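Local coordinates for cAMP-dependent protein kinase regulatory subunit (Saccharomyces cerevisiae, PDB 6XQK), which probably holds the catalytic subunit of protein kinase A inactive until cAMP binds, and oligomerises through its D/D (docking and dimerisation) domain, at residues F29-F32 / S33-F37. Residues are numbered along the deposited sequence; the frame is centred on the assembly and turned at random.
Sequences FLQF and SANYF
Ser33 OG sits over one face of the Phe29 ring, displaced toward the rim, with CE1 nearest at 3.5 Å. Tyr36 CD2 stands 3.7 Å above the plane of the Phe37 ring, over its centre, while Phe37 CE1 lies in plane at the Tyr36 ring edge. With OG beside its own backbone N (chi1 -55°), the Ser33 hydroxyl reaches back one turn and donates to Phe29 O, OG to O 2.7 Å, from above the carbonyl plane. Ser33 N donates to Phe29 O as well, at 2.9 Å, so two bonds grip it and the buried hydroxyl is satisfied.

The side-chain amide planes of Gln31 and Asn35 lie 42° apart. Bent at chi2 (64°), the glutamine chain brings NE2 to 2.9 Å from Asn35 OD1, an i to i+4 side-chain hydrogen bond with Gln31 as donor. OD1 lies close to the Gln31 amide plane, but NE2 stands well above the Asn35 carbonyl plane.

All this forms the opening turns of helix 29-49 in the RIIa-family D/D domain. Phe29 and Phe32 pack on Ile21 of helix 8-24, Leu30 packs on Glu13 and Ala34 on Leu41 of a second subunit, and Asn35 ND2 bonds Glu42 of a third subunit.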
loop_
_atom_site.group_PDB
_atom_site.type_symbol
_atom_site.label_atom_id
_atom_site.label_comp_id
_atom_site.label_asym_id
_atom_site.label_seq_id
_atom_site.Cartn_x
_atom_site.Cartn_y
_atom_site.Cartn_z
ATOM N N PHE A 29 -8.542 11.400 3.539
ATOM C CA PHE A 29 -7.165 11.585 3.997
ATOM C C PHE A 29 -6.366 10.287 4.005
ATOM O O PHE A 29 -5.270 10.278 3.471
ATOM C CB PHE A 29 -7.140 12.266 5.395
ATOM C CG PHE A 29 -5.751 12.568 5.915
ATOM C CD1 PHE A 29 -5.033 11.615 6.620
ATOM C CD2 PHE A 29 -5.156 13.794 5.681
ATOM C CE1 PHE A 29 -3.741 11.872 7.060
ATOM C CE2 PHE A 29 -3.870 14.056 6.143
ATOM C CZ PHE A 29 -3.167 13.092 6.827
ATOM N N LEU A 30 -6.891 9.207 4.609
ATOM C CA LEU A 30 -6.171 7.940 4.681
ATOM C C LEU A 30 -5.879 7.335 3.321
ATOM O O LEU A 30 -4.769 6.855 3.114
ATOM C CB LEU A 30 -6.862 6.914 5.577
ATOM C CG LEU A 30 -6.890 7.189 7.073
ATOM C CD1 LEU A 30 -7.641 6.073 7.796
ATOM C CD2 LEU A 30 -5.475 7.370 7.632
ATOM N N GLN A 31 -6.847 7.349 2.400
ATOM C CA GLN A 31 -6.633 6.794 1.055
ATOM C C GLN A 31 -5.624 7.611 0.259
ATOM O O GLN A 31 -4.757 7.049 -0.394
ATOM C CB GLN A 31 -7.947 6.679 0.277
ATOM C CG GLN A 31 -7.836 5.881 -1.009
ATOM C CD GLN A 31 -7.473 4.455 -0.742
ATOM O OE1 GLN A 31 -8.270 3.674 -0.207
ATOM N NE2 GLN A 31 -6.249 4.074 -1.096
ATOM N N PHE A 32 -5.700 8.930 0.349
ATOM C CA PHE A 32 -4.755 9.810 -0.325
ATOM C C PHE A 32 -3.340 9.587 0.216
ATOM O O PHE A 32 -2.381 9.532 -0.567
ATOM C CB PHE A 32 -5.149 11.283 -0.105
ATOM C CG PHE A 32 -4.206 12.287 -0.731
ATOM C CD1 PHE A 32 -3.107 12.754 -0.039
ATOM C CD2 PHE A 32 -4.439 12.781 -1.999
ATOM C CE1 PHE A 32 -2.233 13.660 -0.619
ATOM C CE2 PHE A 32 -3.569 13.696 -2.573
ATOM C CZ PHE A 32 -2.478 14.141 -1.874
ATOM N N SER A 33 -3.211 9.498 1.555
ATOM C CA SER A 33 -1.924 9.328 2.207
ATOM C C SER A 33 -1.301 7.971 1.907
ATOM O O SER A 33 -0.116 7.914 1.628
ATOM C CB SER A 33 -2.052 9.535 3.708
ATOM O OG SER A 33 -2.629 10.802 3.958
ATOM N N ALA A 34 -2.087 6.895 1.911
ATOM C CA ALA A 34 -1.584 5.570 1.563
ATOM C C ALA A 34 -1.129 5.575 0.089
ATOM O O ALA A 34 -0.024 5.128 -0.199
ATOM C CB ALA A 34 -2.656 4.509 1.780
ATOM N N ASN A 35 -1.942 6.154 -0.819
ATOM C CA ASN A 35 -1.565 6.234 -2.223
ATOM C C ASN A 35 -0.275 7.027 -2.428
ATOM O O ASN A 35 0.564 6.634 -3.245
ATOM C CB ASN A 35 -2.690 6.832 -3.055
ATOM C CG ASN A 35 -3.897 5.940 -3.214
ATOM O OD1 ASN A 35 -3.942 4.796 -2.745
ATOM N ND2 ASN A 35 -4.918 6.450 -3.859
ATOM N N TYR A 36 -0.116 8.130 -1.676
ATOM C CA TYR A 36 1.071 8.976 -1.754
ATOM C C TYR A 36 2.373 8.211 -1.349
ATOM O O TYR A 36 3.383 8.239 -2.076
ATOM C CB TYR A 36 0.880 10.243 -0.884
ATOM C CG TYR A 36 2.128 11.110 -0.819
ATOM C CD1 TYR A 36 2.404 12.045 -1.811
ATOM C CD2 TYR A 36 3.067 10.942 0.192
ATOM C CE1 TYR A 36 3.592 12.770 -1.815
ATOM C CE2 TYR A 36 4.240 11.692 0.222
ATOM C CZ TYR A 36 4.497 12.611 -0.780
ATOM O OH TYR A 36 5.665 13.334 -0.755
ATOM N N PHE A 37 2.344 7.553 -0.188
ATOM C CA PHE A 37 3.501 6.829 0.329
ATOM C C PHE A 37 3.828 5.582 -0.465
ATOM O O PHE A 37 5.013 5.281 -0.680
ATOM C CB PHE A 37 3.343 6.549 1.819
ATOM C CG PHE A 37 3.621 7.814 2.602
ATOM C CD1 PHE A 37 4.874 8.421 2.556
ATOM C CD2 PHE A 37 2.628 8.428 3.327
ATOM C CE1 PHE A 37 5.128 9.589 3.261
ATOM C CE2 PHE A 37 2.888 9.604 4.029
ATOM C CZ PHE A 37 4.131 10.180 3.979
#